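Side-chain contacts in VgrG protein (Vibrio cholerae, PDB 4DTH), which binds ATP and magnesium in the actin cross-linking domain of a VgrG toxin, and probably uses them to join actin monomers covalently: residues E222-V227 and K296-H301; F228-S233 and S284-I289; K203-Q208 and K303-S308. All coordinates share one frame; numbering follows the deposited sequence.

Interaction 1: E222-V227 and K296-H301; sequences ELAANV and KAVMKH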
loop_
_atom_site.group_PDB
_atom_site.type_symbol
_atom_site.label_atom_id
_atom_site.label_comp_id
_atom_site.label_asym_id
_atom_site.label_seq_id
_atom_site.Cartn_x
_atom_site.Cartn_y
_atom_site.Cartn_z
ATOM N N GLU A 222 -28.288 7.469 5.136
ATOM C CA GLU A 222 -27.096 7.455 5.985
ATOM C C GLU A 222 -25.890 6.881 5.230
ATOM O O GLU A 222 -24.779 7.401 5.371
ATOM C CB GLU A 222 -27.348 6.714 7.309
ATOM C CG GLU A 222 -28.516 7.308 8.088
ATOM C CD GLU A 222 -28.177 8.017 9.378
ATOM O OE1 GLU A 222 -27.786 9.204 9.318
ATOM O OE2 GLU A 222 -28.358 7.407 10.456
ATOM N N LEU A 223 -26.128 5.833 4.401
ATOM C CA LEU A 223 -25.088 5.229 3.559
ATOM C C LEU A 223 -24.671 6.262 2.494
ATOM O O LEU A 223 -23.472 6.445 2.259
ATOM C CB LEU A 223 -25.621 3.952 2.885
ATOM C CG LEU A 223 -24.603 3.031 2.211
ATOM C CD1 LEU A 223 -23.670 2.408 3.221
ATOM C CD2 LEU A 223 -25.303 1.933 1.448
ATOM N N ALA A 224 -25.662 6.965 1.889
ATOM C CA ALA A 224 -25.398 8.008 0.890
ATOM C C ALA A 224 -24.571 9.143 1.489
ATOM O O ALA A 224 -23.611 9.572 0.851
ATOM C CB ALA A 224 -26.698 8.550 0.315
ATOM N N ALA A 225 -24.908 9.594 2.726
ATOM C CA ALA A 225 -24.170 10.670 3.408
ATOM C C ALA A 225 -22.710 10.270 3.695
ATOM O O ALA A 225 -21.808 11.095 3.530
ATOM C CB ALA A 225 -24.878 11.076 4.688
ATOM N N ASN A 226 -22.485 8.998 4.089
ATOM C CA ASN A 226 -21.151 8.458 4.351
ATOM C C ASN A 226 -20.324 8.412 3.071
ATOM O O ASN A 226 -19.167 8.849 3.083
ATOM C CB ASN A 226 -21.244 7.059 4.983
ATOM C CG ASN A 226 -21.636 7.075 6.443
ATOM O OD1 ASN A 226 -21.212 7.919 7.219
ATOM N ND2 ASN A 226 -22.418 6.115 6.873
ATOM N N VAL A 227 -20.916 7.908 1.966
ATOM C CA VAL A 227 -20.232 7.830 0.669
ATOM C C VAL A 227 -19.886 9.245 0.196
ATOM O O VAL A 227 -18.759 9.481 -0.249
ATOM C CB VAL A 227 -21.013 7.026 -0.405
ATOM C CG1 VAL A 227 -20.328 7.119 -1.772
ATOM C CG2 VAL A 227 -21.156 5.560 0.011
ATOM N N LYS A 296 -26.412 8.547 -8.047
ATOM C CA LYS A 296 -26.645 9.731 -8.883
ATOM C C LYS A 296 -26.738 10.988 -8.007
ATOM O O LYS A 296 -26.084 11.986 -8.315
ATOM C CB LYS A 296 -27.900 9.566 -9.773
ATOM C CG LYS A 296 -27.641 8.797 -11.076
ATOM C CD LYS A 296 -28.895 8.701 -11.971
ATOM C CE LYS A 296 -28.630 7.983 -13.279
ATOM N NZ LYS A 296 -29.846 7.827 -14.119
ATOM N N ALA A 297 -27.485 10.904 -6.884
ATOM C CA ALA A 297 -27.679 11.996 -5.919
ATOM C C ALA A 297 -26.362 12.388 -5.239
ATOM O O ALA A 297 -26.074 13.579 -5.115
ATOM C CB ALA A 297 -28.718 11.602 -4.878
ATOM N N VAL A 298 -25.542 11.394 -4.838
ATOM C CA VAL A 298 -24.235 11.649 -4.217
ATOM C C VAL A 298 -23.325 12.382 -5.215
ATOM O O VAL A 298 -22.801 13.453 -4.893
ATOM C CB VAL A 298 -23.572 10.341 -3.685
ATOM C CG1 VAL A 298 -22.094 10.557 -3.361
ATOM C CG2 VAL A 298 -24.310 9.792 -2.470
ATOM N N MET A 299 -23.136 11.797 -6.421
ATOM C CA MET A 299 -22.254 12.334 -7.458
ATOM C C MET A 299 -22.614 13.743 -7.896
ATOM O O MET A 299 -21.720 14.586 -8.017
ATOM C CB MET A 299 -22.132 11.375 -8.657
ATOM C CG MET A 299 -21.542 10.008 -8.292
ATOM S SD MET A 299 -20.089 10.045 -7.203
ATOM C CE MET A 299 -18.988 10.903 -8.182
ATOM N N LYS A 300 -23.915 14.003 -8.095
ATOM C CA LYS A 300 -24.428 15.313 -8.497
ATOM C C LYS A 300 -24.060 16.395 -7.473
ATOM O O LYS A 300 -23.727 17.510 -7.874
ATOM C CB LYS A 300 -25.957 15.257 -8.723
ATOM C CG LYS A 300 -26.378 15.400 -10.190
ATOM C CD LYS A 300 -27.166 14.190 -10.692
ATOM C CE LYS A 300 -27.516 14.253 -12.161
ATOM N NZ LYS A 300 -28.937 13.874 -12.387
ATOM N N HIS A 301 -24.048 16.053 -6.169
ATOM C CA HIS A 301 -23.727 16.991 -5.087
ATOM C C HIS A 301 -22.239 17.261 -4.844
ATOM O O HIS A 301 -21.904 18.233 -4.162
ATOM C CB HIS A 301 -24.446 16.602 -3.793
ATOM C CG HIS A 301 -25.906 16.918 -3.825
ATOM N ND1 HIS A 301 -26.834 15.995 -4.272
ATOM C CD2 HIS A 301 -26.553 18.055 -3.481
ATOM C CE1 HIS A 301 -28.013 16.595 -4.177
ATOM N NE2 HIS A 301 -27.893 17.830 -3.690
#

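Interaction 2: F228-S233 and S284-I289; sequences FAYLTS and SKIVEI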
loop_
_atom_site.group_PDB
_atom_site.type_symbol
_atom_site.label_atom_id
_atom_site.label_comp_id
_atom_site.label_asym_id
_atom_site.label_seq_id
_atom_site.Cartn_x
_atom_site.Cartn_y
_atom_site.Cartn_z
ATOM N N PHE A 228 -20.837 10.183 0.331
ATOM C CA PHE A 228 -20.606 11.573 -0.064
ATOM C C PHE A 228 -19.436 12.171 0.704
ATOM O O PHE A 228 -18.572 12.771 0.080
ATOM C CB PHE A 228 -21.870 12.422 0.149
ATOM C CG PHE A 228 -21.661 13.900 -0.092
ATOM C CD1 PHE A 228 -21.763 14.434 -1.372
ATOM C CD2 PHE A 228 -21.403 14.764 0.966
ATOM C CE1 PHE A 228 -21.614 15.808 -1.587
ATOM C CE2 PHE A 228 -21.267 16.143 0.748
ATOM C CZ PHE A 228 -21.358 16.645 -0.529
ATOM N N ALA A 229 -19.403 12.019 2.045
ATOM C CA ALA A 229 -18.304 12.577 2.841
ATOM C C ALA A 229 -16.949 11.976 2.461
ATOM O O ALA A 229 -15.966 12.713 2.361
ATOM C CB ALA A 229 -18.563 12.382 4.317
ATOM N N TYR A 230 -16.907 10.657 2.223
ATOM C CA TYR A 230 -15.687 9.946 1.848
ATOM C C TYR A 230 -15.167 10.448 0.496
ATOM O O TYR A 230 -14.013 10.889 0.410
ATOM C CB TYR A 230 -15.952 8.425 1.819
ATOM C CG TYR A 230 -14.751 7.611 1.383
ATOM C CD1 TYR A 230 -13.663 7.424 2.235
ATOM C CD2 TYR A 230 -14.679 7.068 0.105
ATOM C CE1 TYR A 230 -12.547 6.695 1.832
ATOM C CE2 TYR A 230 -13.574 6.322 -0.304
ATOM C CZ TYR A 230 -12.510 6.141 0.563
ATOM O OH TYR A 230 -11.413 5.432 0.151
ATOM N N LEU A 231 -16.013 10.384 -0.554
ATOM C CA LEU A 231 -15.629 10.815 -1.903
ATOM C C LEU A 231 -15.308 12.298 -1.959
ATOM O O LEU A 231 -14.272 12.660 -2.512
ATOM C CB LEU A 231 -16.713 10.466 -2.934
ATOM C CG LEU A 231 -16.831 8.994 -3.314
ATOM C CD1 LEU A 231 -17.960 8.791 -4.314
ATOM C CD2 LEU A 231 -15.498 8.451 -3.894
ATOM N N THR A 232 -16.164 13.159 -1.367
ATOM C CA THR A 232 -15.894 14.601 -1.375
ATOM C C THR A 232 -14.558 14.900 -0.693
ATOM O O THR A 232 -13.791 15.687 -1.229
ATOM C CB THR A 232 -17.058 15.416 -0.795
ATOM O OG1 THR A 232 -18.263 15.081 -1.488
ATOM C CG2 THR A 232 -16.822 16.907 -0.918
ATOM N N SER A 233 -14.265 14.249 0.455
ATOM C CA SER A 233 -12.993 14.460 1.158
ATOM C C SER A 233 -11.803 14.111 0.254
ATOM O O SER A 233 -10.847 14.879 0.189
ATOM C CB SER A 233 -12.943 13.658 2.456
ATOM O OG SER A 233 -13.922 14.152 3.363
ATOM N N SER A 284 -14.005 5.361 -7.422
ATOM C CA SER A 284 -15.241 5.037 -8.149
ATOM C C SER A 284 -15.896 3.699 -7.746
ATOM O O SER A 284 -17.101 3.546 -7.946
ATOM C CB SER A 284 -15.022 5.123 -9.656
ATOM O OG SER A 284 -14.183 4.078 -10.110
ATOM N N LYS A 285 -15.133 2.772 -7.121
ATOM C CA LYS A 285 -15.671 1.476 -6.669
ATOM C C LYS A 285 -16.752 1.638 -5.594
ATOM O O LYS A 285 -17.714 0.862 -5.578
ATOM C CB LYS A 285 -14.555 0.553 -6.151
ATOM C CG LYS A 285 -13.572 0.035 -7.222
ATOM C CD LYS A 285 -14.146 -1.036 -8.169
ATOM C CE LYS A 285 -14.325 -2.399 -7.539
ATOM N NZ LYS A 285 -14.844 -3.390 -8.516
ATOM N N ILE A 286 -16.610 2.649 -4.710
ATOM C CA ILE A 286 -17.568 2.885 -3.619
ATOM C C ILE A 286 -19.016 3.148 -4.063
ATOM O O ILE A 286 -19.937 2.807 -3.322
ATOM C CB ILE A 286 -17.043 3.862 -2.535
ATOM C CG1 ILE A 286 -17.686 3.553 -1.151
ATOM C CG2 ILE A 286 -17.231 5.327 -2.963
ATOM C CD1 ILE A 286 -17.146 4.316 0.031
ATOM N N VAL A 287 -19.207 3.725 -5.271
ATOM C CA VAL A 287 -20.522 4.016 -5.865
ATOM C C VAL A 287 -21.392 2.747 -5.945
ATOM O O VAL A 287 -22.612 2.826 -5.784
ATOM C CB VAL A 287 -20.336 4.770 -7.221
ATOM C CG1 VAL A 287 -21.369 4.385 -8.276
ATOM C CG2 VAL A 287 -20.332 6.271 -7.000
ATOM N N GLU A 288 -20.736 1.575 -6.111
ATOM C CA GLU A 288 -21.366 0.253 -6.191
ATOM C C GLU A 288 -22.102 -0.167 -4.912
ATOM O O GLU A 288 -22.980 -1.029 -4.986
ATOM C CB GLU A 288 -20.336 -0.820 -6.599
ATOM C CG GLU A 288 -19.700 -0.592 -7.964
ATOM C CD GLU A 288 -18.461 -1.400 -8.322
ATOM O OE1 GLU A 288 -18.085 -2.316 -7.555
ATOM O OE2 GLU A 288 -17.860 -1.108 -9.381
ATOM N N ILE A 289 -21.772 0.432 -3.745
ATOM C CA ILE A 289 -22.440 0.074 -2.492
ATOM C C ILE A 289 -23.820 0.728 -2.365
ATOM O O ILE A 289 -24.575 0.380 -1.460
ATOM C CB ILE A 289 -21.560 0.239 -1.219
ATOM C CG1 ILE A 289 -21.484 1.708 -0.728
ATOM C CG2 ILE A 289 -20.164 -0.420 -1.387
ATOM C CD1 ILE A 289 -20.911 1.883 0.668
#

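Interaction 3: K203-Q208 and K303-S308; sequences KSLKSQ and KPQLQS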
loop_
_atom_site.group_PDB
_atom_site.type_symbol
_atom_site.label_atom_id
_atom_site.label_comp_id
_atom_site.label_asym_id
_atom_site.label_seq_id
_atom_site.Cartn_x
_atom_site.Cartn_y
_atom_site.Cartn_z
ATOM N N LYS A 203 -15.474 14.908 8.336
ATOM C CA LYS A 203 -16.697 14.331 8.872
ATOM C C LYS A 203 -17.923 15.267 8.826
ATOM O O LYS A 203 -19.049 14.776 8.720
ATOM C CB LYS A 203 -16.455 13.764 10.259
ATOM C CG LYS A 203 -17.606 12.920 10.747
ATOM C CD LYS A 203 -17.126 11.568 11.250
ATOM C CE LYS A 203 -18.145 10.951 12.175
ATOM N NZ LYS A 203 -18.410 11.769 13.386
ATOM N N SER A 204 -17.689 16.598 8.820
ATOM C CA SER A 204 -18.758 17.601 8.742
ATOM C C SER A 204 -19.588 17.455 7.454
ATOM O O SER A 204 -20.751 17.868 7.420
ATOM C CB SER A 204 -18.185 19.010 8.856
ATOM O OG SER A 204 -17.361 19.341 7.753
ATOM N N LEU A 205 -18.987 16.860 6.398
ATOM C CA LEU A 205 -19.671 16.655 5.119
ATOM C C LEU A 205 -20.871 15.696 5.196
ATOM O O LEU A 205 -21.766 15.781 4.354
ATOM C CB LEU A 205 -18.683 16.217 4.026
ATOM C CG LEU A 205 -17.697 17.281 3.587
ATOM C CD1 LEU A 205 -16.589 16.667 2.774
ATOM C CD2 LEU A 205 -18.395 18.418 2.805
ATOM N N LYS A 206 -20.897 14.797 6.193
ATOM C CA LYS A 206 -22.020 13.866 6.363
ATOM C C LYS A 206 -23.314 14.620 6.652
ATOM O O LYS A 206 -24.297 14.457 5.928
ATOM C CB LYS A 206 -21.752 12.897 7.503
ATOM C CG LYS A 206 -20.812 11.794 7.112
ATOM C CD LYS A 206 -20.839 10.764 8.159
ATOM C CE LYS A 206 -19.775 11.010 9.144
ATOM N NZ LYS A 206 -20.148 10.418 10.439
ATOM N N SER A 207 -23.286 15.476 7.694
ATOM C CA SER A 207 -24.446 16.283 8.088
ATOM C C SER A 207 -24.783 17.311 7.008
ATOM O O SER A 207 -25.962 17.603 6.787
ATOM C CB SER A 207 -24.219 16.961 9.435
ATOM O OG SER A 207 -23.022 17.721 9.444
ATOM N N GLN A 208 -23.751 17.803 6.291
ATOM C CA GLN A 208 -23.949 18.742 5.196
ATOM C C GLN A 208 -24.792 18.077 4.097
ATOM O O GLN A 208 -25.772 18.675 3.670
ATOM C CB GLN A 208 -22.597 19.231 4.639
ATOM C CG GLN A 208 -22.729 20.442 3.703
ATOM C CD GLN A 208 -22.772 21.798 4.407
ATOM O OE1 GLN A 208 -22.683 22.848 3.765
ATOM N NE2 GLN A 208 -22.872 21.830 5.742
ATOM N N LYS A 303 -19.781 18.013 -7.288
ATOM C CA LYS A 303 -19.348 19.104 -8.189
ATOM C C LYS A 303 -19.345 20.498 -7.493
ATOM O O LYS A 303 -18.291 21.145 -7.501
ATOM C CB LYS A 303 -20.187 19.148 -9.497
ATOM C CG LYS A 303 -20.108 17.901 -10.393
ATOM C CD LYS A 303 -20.949 18.070 -11.685
ATOM C CE LYS A 303 -20.947 16.817 -12.536
ATOM N NZ LYS A 303 -21.276 17.073 -13.964
ATOM N N PRO A 304 -20.443 20.956 -6.829
ATOM C CA PRO A 304 -20.393 22.287 -6.189
ATOM C C PRO A 304 -19.435 22.394 -5.013
ATOM O O PRO A 304 -18.967 23.495 -4.740
ATOM C CB PRO A 304 -21.843 22.558 -5.751
ATOM C CG PRO A 304 -22.659 21.461 -6.294
ATOM C CD PRO A 304 -21.784 20.343 -6.709
ATOM N N GLN A 305 -19.148 21.282 -4.323
ATOM C CA GLN A 305 -18.187 21.277 -3.213
ATOM C C GLN A 305 -16.786 21.629 -3.746
ATOM O O GLN A 305 -16.078 22.422 -3.128
ATOM C CB GLN A 305 -18.180 19.927 -2.485
ATOM C CG GLN A 305 -19.529 19.571 -1.850
ATOM C CD GLN A 305 -19.904 20.435 -0.669
ATOM O OE1 GLN A 305 -19.055 21.046 0.003
ATOM N NE2 GLN A 305 -21.199 20.511 -0.392
ATOM N N LEU A 306 -16.419 21.081 -4.917
ATOM C CA LEU A 306 -15.144 21.433 -5.552
ATOM C C LEU A 306 -15.203 22.879 -6.066
ATOM O O LEU A 306 -14.291 23.665 -5.804
ATOM C CB LEU A 306 -14.858 20.492 -6.730
ATOM C CG LEU A 306 -14.287 19.105 -6.400
ATOM C CD1 LEU A 306 -14.535 18.137 -7.542
ATOM C CD2 LEU A 306 -12.775 19.176 -6.111
ATOM N N GLN A 307 -16.277 23.218 -6.791
ATOM C CA GLN A 307 -16.463 24.529 -7.413
ATOM C C GLN A 307 -16.598 25.736 -6.487
ATOM O O GLN A 307 -16.415 26.867 -6.931
ATOM C CB GLN A 307 -17.548 24.470 -8.494
ATOM C CG GLN A 307 -17.084 23.630 -9.680
ATOM C CD GLN A 307 -18.184 23.170 -10.603
ATOM O OE1 GLN A 307 -19.091 23.917 -10.962
ATOM N NE2 GLN A 307 -18.037 21.955 -11.126
ATOM N N SER A 308 -16.879 25.496 -5.192
ATOM C CA SER A 308 -16.971 26.596 -4.236
ATOM C C SER A 308 -15.575 26.844 -3.629
ATOM O O SER A 308 -15.356 27.859 -2.972
ATOM C CB SER A 308 -18.004 26.283 -3.149
ATOM O OG SER A 308 -17.605 25.139 -2.415
#

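Interaction 1: E222-V227 and K296-H301
Val298 packs against Ala224 and Val227 in a small apolar helix-to-helix contact, buried in the helical part of the actin cross-linking domain, where the early turns of helix 221-245 meet the middle of helix 292-307. The backbones come close, with Ala224 CA and Val298 CA 6.4 Å apart, an approach that the small alanine side chain allows. Val298 supplies more than half of the buried surface and divides its two methyls between the partners. Val298 CG2 lies over the alanine and faces its backbone as well as its side chain: it is 3.4 Å from Ala224 O and 3.9 Å from Ala224 CB. CG1 stands anti to the backbone N of Val298 (chi1 166°), which sends it on to the next turn of the facing helix, where it meets Val227 CG1 at 4.2 Å. The two valine side chains cross at about a right angle, so they touch through one methyl each instead of lying alongside. Every touch across the pair is van der Waals in kind. The one side-chain hydrogen bond inside these two segments lies in helix 292-307: His301 ND1 donates to Ala297 O over 2.7 Å, nearly straight at 170°. The acceptor lies in the plane of the imidazole, an arrangement that should limit rotation of the ring. Beyond the two segments, Phe209 of helix 204-212 packs on both Ala224 and Val298, making the junction one of three helices. Phe228, the next residue of helix 221-245, touches Val298 and His301, while Met299 leans on Leu231 and Tyr235 farther along that helix. The histidine side chain also meets Leu212 at the end of helix 204-212 and Thr213 and Glu216 in the loop that follows.

Interaction 2: F228-S233 and S284-I289
Ile286 presses its CG2 methyl into the branched end of Leu231, the tight centre of a buried apolar contact between helix 221-245 and the loop leading to helix 292-307. Ile286 CG2 is 3.7 Å from both Leu231 CG and Leu231 CD2, and Leu231 CD1 is scarcely farther, so the methyl rests against the fork, touching CG and both of its methyls. The two side chains overlap alongside, each heading toward the other's backbone. The other branch of Ile286, with CG1 anti to the backbone N (chi1 -152°), extends to the tyrosine and sets Ile286 CD1 3.7 Å from Tyr230 CD2, an oblique approach to the ring. Packing slackens toward Val287, whose CG2 is 4.4 Å from Leu231 CD1. Farther out, on the more exposed side of the loop, Lys285 NZ and Glu288 OE1 form a salt bridge of 3.5 Å within their own turn. Elsewhere on the helix Thr232 OG1 donates to Phe228 O and Ser233 OG to Ala229 O; Ser233 OG also pairs with Gln202 N. The contacts across the two segments are all apolar, so their meeting depends on shape fit and hydrophobic burial, with nothing directional in it.

Interaction 3: K203-Q208 and K303-S308
Gln305, Leu205 and Gln208 make a thin, partly buried contact between helix 204-212 and the last turn of helix 292-307. The backbones stand well apart, with Leu205 CA and Gln305 CA 9.6 Å from each other, and side chains span the gap. Gln305 gives up the largest surface. Its chain is bent at chi2 (-69°), which folds the carboxamide across toward the other helix instead of letting it run straight out. The oxygen end of that amide faces the leucine: Gln305 OE1 lies 3.9 Å from Leu205 CD2, a plain van der Waals touch in which the leucine and glutamine chains run antiparallel alongside one another. OE1 is hydrogen-bonded to a residue flanking the segments, so its contact with the methyl leaves it with a polar partner. At the nitrogen end the touch is lighter. Gln305 NE2 comes to 4.4 Å from Gln208 CG, so it is the aliphatic stem of the second glutamine, not its amide, that it meets. Gln208 is exposed and lies at the margin, whereas Leu205 is buried and lies on the inner side, against helix 221-245. A buried leucine on one side and the exposed stem of Gln208 on the other thus meet the two ends of one amide, with no polar bond between the segments. Just before Gln305, Pro304 breaks the backbone bonding of helix 292-307, which is kinked there. Helix 221-245 lies against both partners, Leu205 packing on Thr232 and Ser233 while the stem of Gln305 rests on Phe228. The end of helix 292-307 also packs on helix 312-323, through Lys303 on Phe319 and Leu306 on Ser315.

Overall arrangement
The three contacts are nested along the chain: interaction 2 lies inside the loop closed by interaction 1, and that inside the loop closed by interaction 3. Their centres are close, about 7 Å between interactions 1 and 2, 11 Å between 1 and 3, and 13 Å between 2 and 3. Interactions 1 and 2 share helix 221-245; interactions 1 and 3 share helix 292-307. Phe228, on the helical segment of interaction 2, touches Val298 of interaction 1 and Leu205 and Gln305 of interaction 3. Together they tie helices 204-212, 221-245 and 292-307 into one bundle within the actin cross-linking domain. Interaction 2 lies closest to the chain's centre, its Tyr230 side chain about 13 Å from bound ATP.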